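Long-range contact in MHP1 (Microbacterium liquefaciens, PDB 2JLN), which mediates sodium-dependent binding and uptake of 5-aryl-substituted hydantoins, with preference for indolylmethyl and benzyl hydantoin: residues 76-90 with 224-238. Numbering follows the deposited sequence.
Sequences LFFTQSAAIRWGINF and VVSIHDIVKECKVDP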
ATOM      1  N   LEU A  76      -0.318   4.566 -10.057  1.00 58.02           N
ATOM      2  CA  LEU A  76       1.055   4.536  -9.536  1.00 53.89           C
ATOM      3  C   LEU A  76       1.994   5.371 -10.398  1.00 55.48           C
ATOM      4  O   LEU A  76       2.763   6.175  -9.873  1.00 57.61           O
ATOM      5  CB  LEU A  76       1.565   3.098  -9.421  1.00 53.39           C
ATOM      6  CG  LEU A  76       0.974   2.334  -8.226  1.00 56.06           C
ATOM      7  CD1 LEU A  76       1.187   0.841  -8.301  1.00 56.07           C
ATOM      8  CD2 LEU A  76       1.547   2.857  -6.953  1.00 55.24           C
ATOM      9  N   PHE A  77       1.911   5.193 -11.715  1.00 53.94           N
ATOM     10  CA  PHE A  77       2.639   6.025 -12.666  1.00 53.06           C
ATOM     11  C   PHE A  77       2.601   7.506 -12.267  1.00 55.95           C
ATOM     12  O   PHE A  77       3.595   8.204 -12.437  1.00 57.50           O
ATOM     13  CB  PHE A  77       2.058   5.831 -14.065  1.00 51.91           C
ATOM     14  CG  PHE A  77       2.740   6.635 -15.146  1.00 56.27           C
ATOM     15  CD1 PHE A  77       2.198   7.833 -15.587  1.00 56.77           C
ATOM     16  CD2 PHE A  77       3.901   6.175 -15.753  1.00 60.64           C
ATOM     17  CE1 PHE A  77       2.817   8.573 -16.601  1.00 56.60           C
ATOM     18  CE2 PHE A  77       4.526   6.904 -16.772  1.00 59.95           C
ATOM     19  CZ  PHE A  77       3.981   8.102 -17.194  1.00 57.45           C
ATOM     20  N   PHE A  78       1.478   7.978 -11.725  1.00 50.65           N
ATOM     21  CA  PHE A  78       1.349   9.390 -11.351  1.00 52.31           C
ATOM     22  C   PHE A  78       1.703   9.715  -9.880  1.00 55.87           C
ATOM     23  O   PHE A  78       2.379  10.708  -9.602  1.00 58.19           O
ATOM     24  CB  PHE A  78      -0.046   9.940 -11.687  1.00 49.96           C
ATOM     25  CG  PHE A  78      -0.325  10.022 -13.146  1.00 49.80           C
ATOM     26  CD1 PHE A  78      -1.241   9.172 -13.744  1.00 54.00           C
ATOM     27  CD2 PHE A  78       0.326  10.938 -13.934  1.00 51.04           C
ATOM     28  CE1 PHE A  78      -1.514   9.240 -15.121  1.00 52.68           C
ATOM     29  CE2 PHE A  78       0.061  11.010 -15.316  1.00 55.16           C
ATOM     30  CZ  PHE A  78      -0.860  10.156 -15.905  1.00 50.54           C
ATOM     31  N   THR A  79       1.251   8.905  -8.931  1.00 55.70           N
ATOM     32  CA  THR A  79       1.484   9.229  -7.524  1.00 50.48           C
ATOM     33  C   THR A  79       2.920   8.951  -7.069  1.00 53.39           C
ATOM     34  O   THR A  79       3.304   9.352  -5.976  1.00 52.39           O
ATOM     35  CB  THR A  79       0.528   8.467  -6.611  1.00 48.62           C
ATOM     36  OG1 THR A  79       0.885   7.084  -6.608  1.00 48.58           O
ATOM     37  CG2 THR A  79      -0.895   8.619  -7.096  1.00 42.97           C
ATOM     38  N   GLN A  80       3.713   8.266  -7.891  1.00 53.26           N
ATOM     39  CA  GLN A  80       5.050   7.847  -7.467  1.00 52.07           C
ATOM     40  C   GLN A  80       6.141   8.734  -8.055  1.00 54.82           C
ATOM     41  O   GLN A  80       7.324   8.612  -7.684  1.00 52.06           O
ATOM     42  CB  GLN A  80       5.333   6.420  -7.932  1.00 50.75           C
ATOM     43  CG  GLN A  80       5.577   6.372  -9.435  1.00 55.01           C
ATOM     44  CD  GLN A  80       6.063   5.024  -9.952  1.00 59.86           C
ATOM     45  OE1 GLN A  80       6.611   4.936 -11.072  1.00 60.29           O
ATOM     46  NE2 GLN A  80       5.871   3.965  -9.148  1.00 53.06           N
ATOM     47  N   SER A  81       5.767   9.604  -8.990  1.00 55.09           N
ATOM     48  CA  SER A  81       6.776  10.217  -9.854  1.00 53.05           C
ATOM     49  C   SER A  81       7.674  11.233  -9.143  1.00 52.70           C
ATOM     50  O   SER A  81       8.859  11.333  -9.465  1.00 52.54           O
ATOM     51  CB  SER A  81       6.141  10.840 -11.088  1.00 52.42           C
ATOM     52  OG  SER A  81       7.135  11.510 -11.823  1.00 58.78           O
ATOM     53  N   ALA A  82       7.104  11.972  -8.186  1.00 52.10           N
ATOM     54  CA  ALA A  82       7.827  12.980  -7.410  1.00 46.79           C
ATOM     55  C   ALA A  82       8.764  12.364  -6.396  1.00 46.08           C
ATOM     56  O   ALA A  82       9.784  12.950  -6.090  1.00 48.36           O
ATOM     57  CB  ALA A  82       6.859  13.931  -6.701  1.00 42.75           C
ATOM     58  N   ALA A  83       8.410  11.199  -5.865  1.00 45.09           N
ATOM     59  CA  ALA A  83       9.204  10.545  -4.838  1.00 40.63           C
ATOM     60  C   ALA A  83      10.470   9.948  -5.432  1.00 45.77           C
ATOM     61  O   ALA A  83      11.530   9.970  -4.808  1.00 46.33           O
ATOM     62  CB  ALA A  83       8.394   9.484  -4.149  1.00 43.45           C
ATOM     63  N   ILE A  84      10.359   9.400  -6.637  1.00 47.77           N
ATOM     64  CA  ILE A  84      11.510   8.852  -7.353  1.00 43.20           C
ATOM     65  C   ILE A  84      12.530   9.963  -7.687  1.00 47.41           C
ATOM     66  O   ILE A  84      13.736   9.831  -7.425  1.00 49.54           O
ATOM     67  CB  ILE A  84      11.041   8.112  -8.626  1.00 44.31           C
ATOM     68  CG1 ILE A  84      10.359   6.798  -8.244  1.00 46.36           C
ATOM     69  CG2 ILE A  84      12.187   7.849  -9.568  1.00 47.49           C
ATOM     70  CD1 ILE A  84       9.777   6.036  -9.392  1.00 46.33           C
ATOM     71  N   ARG A  85      12.048  11.074  -8.239  1.00 45.81           N
ATOM     72  CA  ARG A  85      12.929  12.144  -8.677  1.00 46.06           C
ATOM     73  C   ARG A  85      13.613  12.862  -7.502  1.00 48.02           C
ATOM     74  O   ARG A  85      14.816  13.125  -7.571  1.00 46.93           O
ATOM     75  CB  ARG A  85      12.149  13.135  -9.552  1.00 47.58           C
ATOM     76  CG  ARG A  85      12.970  13.915 -10.562  1.00 47.71           C
ATOM     77  CD  ARG A  85      13.900  14.814  -9.829  1.00 52.99           C
ATOM     78  NE  ARG A  85      14.797  15.573 -10.692  1.00 58.13           N
ATOM     79  CZ  ARG A  85      16.011  15.972 -10.314  1.00 57.39           C
ATOM     80  NH1 ARG A  85      16.471  15.644  -9.113  1.00 54.17           N
ATOM     81  NH2 ARG A  85      16.772  16.684 -11.140  1.00 61.43           N
ATOM     82  N   TRP A  86      12.865  13.158  -6.433  1.00 44.68           N
ATOM     83  CA  TRP A  86      13.361  14.028  -5.358  1.00 44.78           C
ATOM     84  C   TRP A  86      13.657  13.332  -4.045  1.00 42.59           C
ATOM     85  O   TRP A  86      13.991  13.990  -3.059  1.00 42.55           O
ATOM     86  CB  TRP A  86      12.399  15.188  -5.081  1.00 45.91           C
ATOM     87  CG  TRP A  86      12.146  16.064  -6.261  1.00 51.22           C
ATOM     88  CD1 TRP A  86      10.948  16.243  -6.921  1.00 53.02           C
ATOM     89  CD2 TRP A  86      13.107  16.873  -6.954  1.00 53.06           C
ATOM     90  NE1 TRP A  86      11.114  17.112  -7.977  1.00 54.95           N
ATOM     91  CE2 TRP A  86      12.429  17.515  -8.016  1.00 56.46           C
ATOM     92  CE3 TRP A  86      14.478  17.115  -6.787  1.00 52.46           C
ATOM     93  CZ2 TRP A  86      13.079  18.398  -8.888  1.00 54.15           C
ATOM     94  CZ3 TRP A  86      15.116  17.991  -7.662  1.00 50.55           C
ATOM     95  CH2 TRP A  86      14.418  18.619  -8.688  1.00 50.38           C
ATOM     96  N   GLY A  87      13.514  12.016  -4.024  1.00 40.17           N
ATOM     97  CA  GLY A  87      13.786  11.233  -2.833  1.00 41.12           C
ATOM     98  C   GLY A  87      12.987  11.508  -1.562  1.00 43.45           C
ATOM     99  O   GLY A  87      13.451  11.142  -0.498  1.00 47.62           O
ATOM    100  N   ILE A  88      11.791  12.098  -1.642  1.00 43.51           N
ATOM    101  CA  ILE A  88      11.043  12.501  -0.437  1.00 40.46           C
ATOM    102  C   ILE A  88       9.957  11.550   0.099  1.00 42.63           C
ATOM    103  O   ILE A  88       9.436  10.721  -0.630  1.00 45.21           O
ATOM    104  CB  ILE A  88      10.429  13.931  -0.576  1.00 40.52           C
ATOM    105  CG1 ILE A  88       9.556  14.056  -1.815  1.00 39.39           C
ATOM    106  CG2 ILE A  88      11.511  15.005  -0.606  1.00 40.29           C
ATOM    107  CD1 ILE A  88       8.829  15.395  -1.895  1.00 38.29           C
ATOM    108  N   ASN A  89       9.655  11.700   1.393  1.00 47.64           N
ATOM    109  CA  ASN A  89       8.497  11.122   2.136  1.00 47.69           C
ATOM    110  C   ASN A  89       7.152  11.356   1.543  1.00 47.67           C
ATOM    111  O   ASN A  89       6.963  12.341   0.830  1.00 50.75           O
ATOM    112  CB  ASN A  89       8.308  11.901   3.445  1.00 50.48           C
ATOM    113  CG  ASN A  89       8.738  11.156   4.630  1.00 46.77           C
ATOM    114  OD1 ASN A  89       9.052   9.981   4.540  1.00 53.16           O
ATOM    115  ND2 ASN A  89       8.772  11.828   5.769  1.00 46.51           N
ATOM    116  N   PHE A  90       6.187  10.544   1.968  1.00 48.43           N
ATOM    117  CA  PHE A  90       4.763  10.879   1.835  1.00 46.60           C
ATOM    118  C   PHE A  90       4.375  12.059   2.760  1.00 47.85           C
ATOM    119  O   PHE A  90       3.870  13.098   2.308  1.00 44.86           O
ATOM    120  CB  PHE A  90       3.899   9.656   2.156  1.00 44.96           C
ATOM    121  CG  PHE A  90       2.428   9.956   2.239  1.00 48.01           C
ATOM    122  CD1 PHE A  90       1.788  10.047   3.472  1.00 47.77           C
ATOM    123  CD2 PHE A  90       1.684  10.162   1.093  1.00 49.43           C
ATOM    124  CE1 PHE A  90       0.450  10.329   3.561  1.00 41.82           C
ATOM    125  CE2 PHE A  90       0.339  10.441   1.174  1.00 47.08           C
ATOM    126  CZ  PHE A  90      -0.270  10.519   2.416  1.00 49.56           C
ATOM    127  N   VAL A 224      -1.100   2.761  -2.749  1.00 51.53           N
ATOM    128  CA  VAL A 224      -0.940   3.623  -3.915  1.00 52.57           C
ATOM    129  C   VAL A 224      -0.909   5.103  -3.570  1.00 50.71           C
ATOM    130  O   VAL A 224      -0.182   5.882  -4.178  1.00 52.63           O
ATOM    131  CB  VAL A 224      -2.056   3.387  -4.946  1.00 55.59           C
ATOM    132  CG1 VAL A 224      -2.333   4.665  -5.751  1.00 54.69           C
ATOM    133  CG2 VAL A 224      -1.677   2.224  -5.859  1.00 56.35           C
ATOM    134  N   VAL A 225      -1.698   5.495  -2.593  1.00 50.05           N
ATOM    135  CA  VAL A 225      -1.721   6.883  -2.172  1.00 50.89           C
ATOM    136  C   VAL A 225      -0.465   7.299  -1.368  1.00 53.49           C
ATOM    137  O   VAL A 225      -0.220   8.489  -1.137  1.00 53.77           O
ATOM    138  CB  VAL A 225      -3.046   7.183  -1.456  1.00 47.72           C
ATOM    139  CG1 VAL A 225      -2.874   8.124  -0.291  1.00 49.55           C
ATOM    140  CG2 VAL A 225      -4.035   7.710  -2.466  1.00 52.41           C
ATOM    141  N   SER A 226       0.363   6.332  -0.983  1.00 51.98           N
ATOM    142  CA  SER A 226       1.598   6.676  -0.278  1.00 50.86           C
ATOM    143  C   SER A 226       2.832   5.802  -0.599  1.00 51.46           C
ATOM    144  O   SER A 226       3.673   5.579   0.289  1.00 52.83           O
ATOM    145  CB  SER A 226       1.355   6.715   1.239  1.00 52.04           C
ATOM    146  OG  SER A 226       1.126   5.413   1.762  1.00 56.57           O
ATOM    147  N   ILE A 227       2.972   5.333  -1.844  1.00 47.92           N
ATOM    148  CA  ILE A 227       4.196   4.619  -2.198  1.00 48.31           C
ATOM    149  C   ILE A 227       5.456   5.413  -1.875  1.00 48.51           C
ATOM    150  O   ILE A 227       6.457   4.807  -1.552  1.00 52.57           O
ATOM    151  CB  ILE A 227       4.301   4.126  -3.671  1.00 46.61           C
ATOM    152  CG1 ILE A 227       3.298   4.828  -4.549  1.00 46.76           C
ATOM    153  CG2 ILE A 227       4.164   2.597  -3.758  1.00 47.64           C
ATOM    154  CD1 ILE A 227       3.534   6.258  -4.625  1.00 51.32           C
ATOM    155  N   HIS A 228       5.434   6.740  -1.955  1.00 44.51           N
ATOM    156  CA  HIS A 228       6.630   7.507  -1.619  1.00 47.13           C
ATOM    157  C   HIS A 228       7.559   6.747  -0.666  1.00 48.36           C
ATOM    158  O   HIS A 228       8.776   6.679  -0.871  1.00 45.47           O
ATOM    159  CB  HIS A 228       6.287   8.804  -0.911  1.00 46.23           C
ATOM    160  CG  HIS A 228       5.387   9.706  -1.677  1.00 46.38           C
ATOM    161  ND1 HIS A 228       4.071   9.401  -1.931  1.00 46.42           N
ATOM    162  CD2 HIS A 228       5.599  10.939  -2.191  1.00 48.97           C
ATOM    163  CE1 HIS A 228       3.509  10.404  -2.582  1.00 49.71           C
ATOM    164  NE2 HIS A 228       4.415  11.348  -2.753  1.00 52.30           N
ATOM    165  N   ASP A 229       6.985   6.189   0.392  1.00 47.13           N
ATOM    166  CA  ASP A 229       7.818   5.640   1.447  1.00 48.43           C
ATOM    167  C   ASP A 229       8.666   4.415   1.006  1.00 47.73           C
ATOM    168  O   ASP A 229       9.619   4.037   1.663  1.00 51.21           O
ATOM    169  CB  ASP A 229       6.980   5.440   2.722  1.00 52.45           C
ATOM    170  CG  ASP A 229       6.305   6.768   3.200  1.00 58.24           C
ATOM    171  OD1 ASP A 229       6.722   7.846   2.707  1.00 56.56           O
ATOM    172  OD2 ASP A 229       5.366   6.761   4.059  1.00 57.85           O
ATOM    173  N   ILE A 230       8.356   3.843  -0.146  1.00 47.91           N
ATOM    174  CA  ILE A 230       9.127   2.733  -0.709  1.00 47.36           C
ATOM    175  C   ILE A 230      10.007   3.175  -1.887  1.00 46.15           C
ATOM    176  O   ILE A 230      11.152   2.786  -2.022  1.00 45.49           O
ATOM    177  CB  ILE A 230       8.185   1.648  -1.249  1.00 44.81           C
ATOM    178  CG1 ILE A 230       7.258   1.154  -0.146  1.00 50.44           C
ATOM    179  CG2 ILE A 230       8.972   0.504  -1.839  1.00 42.67           C
ATOM    180  CD1 ILE A 230       6.559  -0.150  -0.482  1.00 50.43           C
ATOM    181  N   VAL A 231       9.440   4.015  -2.727  1.00 47.32           N
ATOM    182  CA  VAL A 231       9.961   4.296  -4.040  1.00 45.29           C
ATOM    183  C   VAL A 231      10.889   5.518  -4.090  1.00 47.96           C
ATOM    184  O   VAL A 231      11.596   5.728  -5.083  1.00 48.20           O
ATOM    185  CB  VAL A 231       8.771   4.433  -4.977  1.00 43.65           C
ATOM    186  CG1 VAL A 231       8.759   5.768  -5.670  1.00 44.78           C
ATOM    187  CG2 VAL A 231       8.732   3.259  -5.906  1.00 46.55           C
ATOM    188  N   LYS A 232      10.898   6.305  -3.015  1.00 46.63           N
ATOM    189  CA  LYS A 232      11.914   7.332  -2.792  1.00 45.87           C
ATOM    190  C   LYS A 232      13.276   6.680  -2.701  1.00 46.84           C
ATOM    191  O   LYS A 232      14.270   7.357  -2.528  1.00 52.02           O
ATOM    192  CB  LYS A 232      11.680   8.030  -1.452  1.00 45.90           C
ATOM    193  CG  LYS A 232      12.034   7.127  -0.290  1.00 44.59           C
ATOM    194  CD  LYS A 232      11.819   7.767   1.054  1.00 47.53           C
ATOM    195  CE  LYS A 232      12.408   6.883   2.162  1.00 53.41           C
ATOM    196  NZ  LYS A 232      13.419   7.620   2.985  1.00 56.41           N
ATOM    197  N   GLU A 233      13.311   5.358  -2.769  1.00 46.18           N
ATOM    198  CA  GLU A 233      14.548   4.594  -2.712  1.00 46.25           C
ATOM    199  C   GLU A 233      14.991   4.020  -4.083  1.00 48.00           C
ATOM    200  O   GLU A 233      16.031   3.388  -4.192  1.00 48.54           O
ATOM    201  CB  GLU A 233      14.373   3.457  -1.717  1.00 45.24           C
ATOM    202  CG  GLU A 233      15.424   3.464  -0.665  1.00 56.34           C
ATOM    203  CD  GLU A 233      15.176   4.530   0.388  1.00 58.61           C
ATOM    204  OE1 GLU A 233      14.044   5.062   0.433  1.00 57.49           O
ATOM    205  OE2 GLU A 233      16.110   4.825   1.177  1.00 61.81           O
ATOM    206  N   CYS A 234      14.198   4.241  -5.123  1.00 48.28           N
ATOM    207  CA  CYS A 234      14.489   3.734  -6.460  1.00 48.61           C
ATOM    208  C   CYS A 234      15.574   4.525  -7.171  1.00 50.66           C
ATOM    209  O   CYS A 234      15.801   5.701  -6.880  1.00 48.72           O
ATOM    210  CB  CYS A 234      13.233   3.783  -7.326  1.00 52.61           C
ATOM    211  SG  CYS A 234      12.068   2.432  -7.069  1.00 52.98           S
ATOM    212  N   LYS A 235      16.203   3.875  -8.145  1.00 51.90           N
ATOM    213  CA  LYS A 235      17.355   4.425  -8.840  1.00 50.93           C
ATOM    214  C   LYS A 235      16.965   5.454  -9.885  1.00 52.80           C
ATOM    215  O   LYS A 235      16.110   5.189 -10.705  1.00 55.32           O
ATOM    216  CB  LYS A 235      18.129   3.292  -9.489  1.00 47.09           C
ATOM    217  CG  LYS A 235      19.032   2.596  -8.521  1.00 47.72           C
ATOM    218  CD  LYS A 235      19.661   1.394  -9.144  1.00 48.27           C
ATOM    219  CE  LYS A 235      20.350   0.535  -8.095  1.00 55.65           C
ATOM    220  NZ  LYS A 235      20.423  -0.896  -8.546  1.00 63.40           N
ATOM    221  N   VAL A 236      17.603   6.620  -9.870  1.00 53.69           N
ATOM    222  CA  VAL A 236      17.267   7.668 -10.830  1.00 56.31           C
ATOM    223  C   VAL A 236      18.543   8.194 -11.458  1.00 60.66           C
ATOM    224  O   VAL A 236      19.583   8.208 -10.802  1.00 65.12           O
ATOM    225  CB  VAL A 236      16.515   8.844 -10.142  1.00 54.27           C
ATOM    226  CG1 VAL A 236      17.484   9.776  -9.465  1.00 49.05           C
ATOM    227  CG2 VAL A 236      15.659   9.615 -11.139  1.00 54.18           C
ATOM    228  N   ASP A 237      18.476   8.602 -12.728  1.00 64.55           N
ATOM    229  CA  ASP A 237      19.556   9.378 -13.365  1.00 62.21           C
ATOM    230  C   ASP A 237      19.128  10.834 -13.333  1.00 60.34           C
ATOM    231  O   ASP A 237      18.192  11.237 -14.037  1.00 60.55           O
ATOM    232  CB  ASP A 237      19.820   8.897 -14.813  1.00 71.61           C
ATOM    233  CG  ASP A 237      20.633   9.910 -15.679  1.00 74.35           C
ATOM    234  OD1 ASP A 237      21.663  10.466 -15.206  1.00 70.49           O
ATOM    235  OD2 ASP A 237      20.241  10.123 -16.861  1.00 70.03           O
ATOM    236  N   PRO A 238      19.802  11.624 -12.494  1.00 60.60           N
ATOM    237  CA  PRO A 238      19.500  13.044 -12.247  1.00 59.82           C
ATOM    238  C   PRO A 238      19.518  13.872 -13.537  1.00 63.71           C
ATOM    239  O   PRO A 238      18.855  14.912 -13.617  1.00 58.76           O
ATOM    240  CB  PRO A 238      20.639  13.482 -11.315  1.00 58.06           C
ATOM    241  CG  PRO A 238      21.727  12.406 -11.499  1.00 58.03           C
ATOM    242  CD  PRO A 238      20.953  11.152 -11.699  1.00 59.12           C
TER
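Phe90 and His228 show how two aromatic side chains can join the start of helix 90-93 to the chain just after transmembrane helix 6. The Phe90 ring presents an edge to the imidazole face of His228, offset, with centroids 5.8 Å apart and planes at 68°. The same imidazole face also receives Phe90 CA, a CH-pi contact, while Ala83 CB packs 3.7 Å from His228 CD2. Phe90 extends its ring with CG anti to the backbone N (chi1 172°), which carries it over Ser226; there Ser226 CB lies 3.7 Å from the ring centroid, over one face. The backbone of Phe90 is held as well: Phe90 N donates to the syn lone pair of Asp229 OD1 at 2.8 Å, a nearly straight bond (163°), while Asp229 OD2 is hydrogen-bonded to Ser321 OG of helix 314-329. Ile84, on the short helix 81-86, rests CG1 on Val231 CG1 and spreads CG2 toward Val236. The backbones come close at Gly87 and Lys232, and nearby Lys232 CA approaches Ala83 O at 3.3 Å in a CA-H...O contact. At the other end Thr79 OG1 donates to Val224 O, 2.9 Å away. In this way the ends of transmembrane helices 2 and 6 and the short helices and loops that follow them are joined in a largely buried interface, within the LeuT-type fold that Mhp1 shares with other APC-clan transporters.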